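Local coordinates for GTP-sensing transcriptional pleiotropic repressor CodY (PDB 5N0L), which senses nutrients as a transcriptional repressor, binding isoleucine in its GAF domain and probably also responding to GTP, at residues I67-E70 and Y71-Q74; S78-Y81 and T82-L86. One frame throughout, in Å; residues are numbered along the deposited sequence.

Contact 1: I67-E70 and Y71-Q74; sequences IEDE and YTKQ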
# COMPACT_ATOMS: atom_id res chain seq x y z
N ILE A 67 29.34 -9.77 6.00
CA ILE A 67 30.06 -10.34 4.82
C ILE A 67 29.29 -10.00 3.62
O ILE A 67 28.10 -9.85 3.68
CB ILE A 67 30.36 -11.81 4.98
CG1 ILE A 67 29.13 -12.60 5.23
CG2 ILE A 67 31.39 -12.10 6.07
CD1 ILE A 67 29.39 -14.09 5.18
N GLU A 68 29.99 -9.97 2.47
CA GLU A 68 29.39 -9.60 1.20
C GLU A 68 29.15 -10.91 0.52
O GLU A 68 30.04 -11.75 0.51
CB GLU A 68 30.39 -8.86 0.33
CG GLU A 68 31.10 -7.69 0.98
CD GLU A 68 30.51 -6.39 0.52
OE1 GLU A 68 29.35 -6.14 0.89
OE2 GLU A 68 31.20 -5.63 -0.20
N ASP A 69 27.97 -11.10 0.00
CA ASP A 69 27.71 -12.36 -0.72
C ASP A 69 28.69 -12.44 -1.96
O ASP A 69 28.85 -11.47 -2.72
CB ASP A 69 26.23 -12.41 -1.07
CG ASP A 69 25.86 -13.70 -1.79
OD1 ASP A 69 25.72 -14.70 -1.08
OD2 ASP A 69 25.76 -13.71 -3.05
N GLU A 70 29.37 -13.59 -2.07
CA GLU A 70 30.36 -13.93 -3.11
C GLU A 70 29.85 -13.54 -4.48
O GLU A 70 30.62 -13.00 -5.28
CB GLU A 70 30.71 -15.45 -3.12
CG GLU A 70 30.76 -16.18 -1.77
CD GLU A 70 29.38 -16.62 -1.20
OE1 GLU A 70 28.87 -15.94 -0.22
OE2 GLU A 70 28.84 -17.66 -1.72
N TYR A 71 28.56 -13.81 -4.74
CA TYR A 71 27.94 -13.56 -6.06
C TYR A 71 27.29 -12.20 -6.12
O TYR A 71 27.72 -11.35 -6.90
CB TYR A 71 26.96 -14.70 -6.47
CG TYR A 71 27.72 -16.00 -6.65
CD1 TYR A 71 28.17 -16.70 -5.54
CD2 TYR A 71 28.10 -16.45 -7.92
CE1 TYR A 71 28.93 -17.84 -5.66
CE2 TYR A 71 28.84 -17.62 -8.06
CZ TYR A 71 29.26 -18.31 -6.91
OH TYR A 71 30.03 -19.48 -6.97
N THR A 72 26.29 -11.97 -5.31
CA THR A 72 25.59 -10.66 -5.30
C THR A 72 26.37 -9.50 -4.64
O THR A 72 26.10 -8.31 -4.92
CB THR A 72 24.22 -10.67 -4.56
OG1 THR A 72 24.40 -10.95 -3.15
CG2 THR A 72 23.26 -11.71 -5.09
N LYS A 73 27.26 -9.82 -3.70
CA LYS A 73 27.84 -8.75 -2.82
C LYS A 73 26.85 -8.20 -1.79
O LYS A 73 27.17 -7.20 -1.15
CB LYS A 73 28.49 -7.56 -3.61
CG LYS A 73 29.48 -7.96 -4.71
CD LYS A 73 30.59 -8.89 -4.20
CE LYS A 73 31.53 -8.19 -3.20
NZ LYS A 73 32.77 -8.96 -2.95
N GLN A 74 25.66 -8.81 -1.65
CA GLN A 74 24.70 -8.33 -0.69
C GLN A 74 25.24 -8.55 0.76
O GLN A 74 25.91 -9.53 1.07
CB GLN A 74 23.33 -8.98 -0.80
CG GLN A 74 22.39 -8.33 0.21
CD GLN A 74 20.93 -8.74 0.17
OE1 GLN A 74 20.06 -8.13 0.85
NE2 GLN A 74 20.65 -9.79 -0.59
O HOH W 1 28.03 -4.81 -0.83

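Contact 2: S78-Y81 and T82-L86; sequences SDEY and TQNVL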
# COMPACT_ATOMS: atom_id res chain seq x y z
N SER A 78 26.86 -14.63 8.16
CA SER A 78 27.23 -16.00 7.74
C SER A 78 26.04 -16.89 8.09
O SER A 78 25.17 -16.51 8.86
CB SER A 78 28.44 -16.52 8.46
OG SER A 78 28.13 -16.74 9.90
N ASP A 79 25.92 -18.01 7.44
CA ASP A 79 24.87 -18.91 7.76
C ASP A 79 24.89 -19.33 9.25
O ASP A 79 23.84 -19.48 9.83
CB ASP A 79 24.92 -20.17 6.87
CG ASP A 79 23.66 -21.05 7.07
OD1 ASP A 79 22.44 -20.61 6.81
OD2 ASP A 79 23.88 -22.18 7.50
N GLU A 80 26.06 -19.59 9.82
CA GLU A 80 26.17 -20.01 11.23
C GLU A 80 25.61 -18.90 12.14
O GLU A 80 24.84 -19.22 13.08
CB GLU A 80 27.60 -20.32 11.57
CG GLU A 80 27.90 -20.62 13.02
CD GLU A 80 28.94 -21.68 13.25
OE1 GLU A 80 30.02 -21.50 12.68
OE2 GLU A 80 28.72 -22.63 14.06
N TYR A 81 25.98 -17.66 11.87
CA TYR A 81 25.46 -16.52 12.71
C TYR A 81 23.97 -16.36 12.51
O TYR A 81 23.23 -16.12 13.47
CB TYR A 81 26.19 -15.23 12.42
CG TYR A 81 27.59 -15.07 13.02
CD1 TYR A 81 28.39 -16.16 13.38
CD2 TYR A 81 28.12 -13.80 13.29
CE1 TYR A 81 29.65 -15.98 13.95
CE2 TYR A 81 29.40 -13.62 13.91
CZ TYR A 81 30.14 -14.71 14.22
OH TYR A 81 31.36 -14.59 14.85
N THR A 82 23.49 -16.48 11.26
CA THR A 82 22.13 -16.39 10.95
C THR A 82 21.28 -17.38 11.70
O THR A 82 20.23 -16.96 12.22
CB THR A 82 21.96 -16.55 9.40
OG1 THR A 82 22.71 -15.48 8.77
CG2 THR A 82 20.49 -16.49 9.02
N GLN A 83 21.70 -18.68 11.69
CA GLN A 83 21.06 -19.82 12.40
C GLN A 83 21.08 -19.61 13.92
O GLN A 83 19.97 -19.89 14.60
CB GLN A 83 21.35 -21.18 11.93
CG GLN A 83 21.05 -21.25 10.39
CD GLN A 83 19.70 -20.83 9.87
OE1 GLN A 83 18.60 -21.21 10.42
NE2 GLN A 83 19.70 -20.13 8.70
N ASN A 84 22.21 -19.16 14.36
CA ASN A 84 22.40 -19.08 15.81
C ASN A 84 21.57 -17.98 16.43
O ASN A 84 21.03 -18.23 17.53
CB ASN A 84 23.84 -18.96 16.18
CG ASN A 84 24.64 -20.25 15.95
OD1 ASN A 84 25.90 -20.20 16.05
ND2 ASN A 84 23.96 -21.39 15.69
N VAL A 85 21.41 -16.82 15.80
CA VAL A 85 20.57 -15.78 16.42
C VAL A 85 19.10 -16.18 16.57
O VAL A 85 18.35 -15.68 17.44
CB VAL A 85 20.78 -14.37 15.85
CG1 VAL A 85 22.21 -13.89 16.04
CG2 VAL A 85 20.30 -14.28 14.37
N LEU A 86 18.59 -17.10 15.69
CA LEU A 86 17.25 -17.49 15.73
C LEU A 86 16.97 -18.51 16.88
O LEU A 86 15.82 -18.82 17.17
CB LEU A 86 16.84 -18.09 14.38
CG LEU A 86 16.94 -17.06 13.24
CD1 LEU A 86 16.71 -17.84 11.89
CD2 LEU A 86 15.89 -15.97 13.32

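Contact 1: I67-E70 and Y71-Q74
Asp69 and Thr72 meet through a carboxylate that gathers the backbone of the turn beyond it. With CG anti to the backbone N (chi1 -179°), the aspartate turns its OD2 toward the backbone amides of the residues that follow. Asp69 OD2 accepts a nearly straight bond from Thr72 N (2.9 Å, 160°) on its anti lone pair, while Tyr71 N approaches the same oxygen from above the carboxylate plane at 3.3 Å. The bond from Tyr71 makes an Asx turn, which suits aspartate because its short side chain can reach an amide two residues on. Thr72 OG1 adds a weak bond to Asp69 OD2 at 3.1 Å. Thr72 OG1 also accepts from Gln74 N at 2.9 Å, an ST turn. The other oxygen, Asp69 OD1, forms a salt bridge with Lys76, which also pairs with Glu70.

Backbone pairing sets the frame. This is the tip of a two-stranded antiparallel hairpin, strands 67-68 and 75-76, and Asp69 N bonds to Gln74 O at 2.8 Å just where the loop opens. Lys73 bends the chain back with a left-handed helical backbone conformation.

Among the charged chains, two bends, at chi2 and chi3, fold Lys73 back over the turn and bring its CE to 3.8 Å from Glu68 CB. Glu68 OE2 and Lys73 NZ, 4.6 Å apart, are too distant for a salt bridge, although their opposite charges probably attract. Glu68 OE1 and Lys73 O are both acceptors, and a water donating to each of them reconciles the pair.

The remaining contact is looser. Glu70 OE2 sits in the ring plane of Tyr71, at its edge, 3.9 Å from Tyr71 CE1, with carboxylate and ring 85° apart. Beyond the loop, Gln74 packs on Leu31 of the second subunit.

Contact 2: S78-Y81 and T82-L86
The first turn of helix 79-85, which contributes Tyr81 to the isoleucine pocket of this GAF domain, begins with Ser78 at the N-cap and is tied to Thr82 one turn on. Ser78 OG accepts from Tyr81 N at 3.1 Å in a nearly straight bond of 165°. Serine suits this place because its short hydroxyl can take up an amide that has no preceding turn to bond to.

Ser78 O is gripped twice. Thr82 N donates to it at 2.9 Å, the usual helical bond, and Thr82 OG1 donates at 2.7 Å from above the carbonyl plane, 40° out of it. Thr82 can do this because its OG1 lies beside its own backbone N (chi1 -60°), turned back toward the preceding turn. On the exposed side, Gln83 NE2 makes a weak bond of 3.4 Å to Asp79 OD1, the glutamine chain being bent at chi2 to approach the aspartate. Gln83, Asn84 and Val85 continue the helical i to i+4 pattern with backbone bonds to Asp79, Glu80 and Tyr81.

Tyr81 leaves the helix toward the ligand: its side chain touches the bound isoleucine, its ring meets Phe104 edge-to-face, and its OH is hydrogen-bonded to Glu107 and to the backbone N of Glu106. On the same helix, Val85 packs a branched aliphatic chain against Phe104 and Thr129.

The hydroxyl of the buried Thr82 thus finds its main partner in the N-cap carbonyl, with a weak further bond to Phe77 O, and the capping serine fixes the backbone amide of Tyr81, while the negative charge of Asp79 in the first turn probably favours the helix N terminus.

How the contacts relate
Followed from the N terminus, the chain makes contact 1 first, where residues 67-74 reverse direction and close the loop between strands 67-68 and 75-76. Contact 2 comes after the second of these strands, within the single helix 79-85, so the two lie in series and neither nests in nor crosses the other. Their centres are about 16 Å apart, yet they meet where Ile67 CD1 packs 3.9 Å from Ser78 CA, joining the base of the hairpin to the start of the helix. Contact 1 lies at the surface; contact 2 is partly buried, and its inner side, through Tyr81 and Val85, meets the isoleucine pocket and strand 125-134 of the main antiparallel sheet.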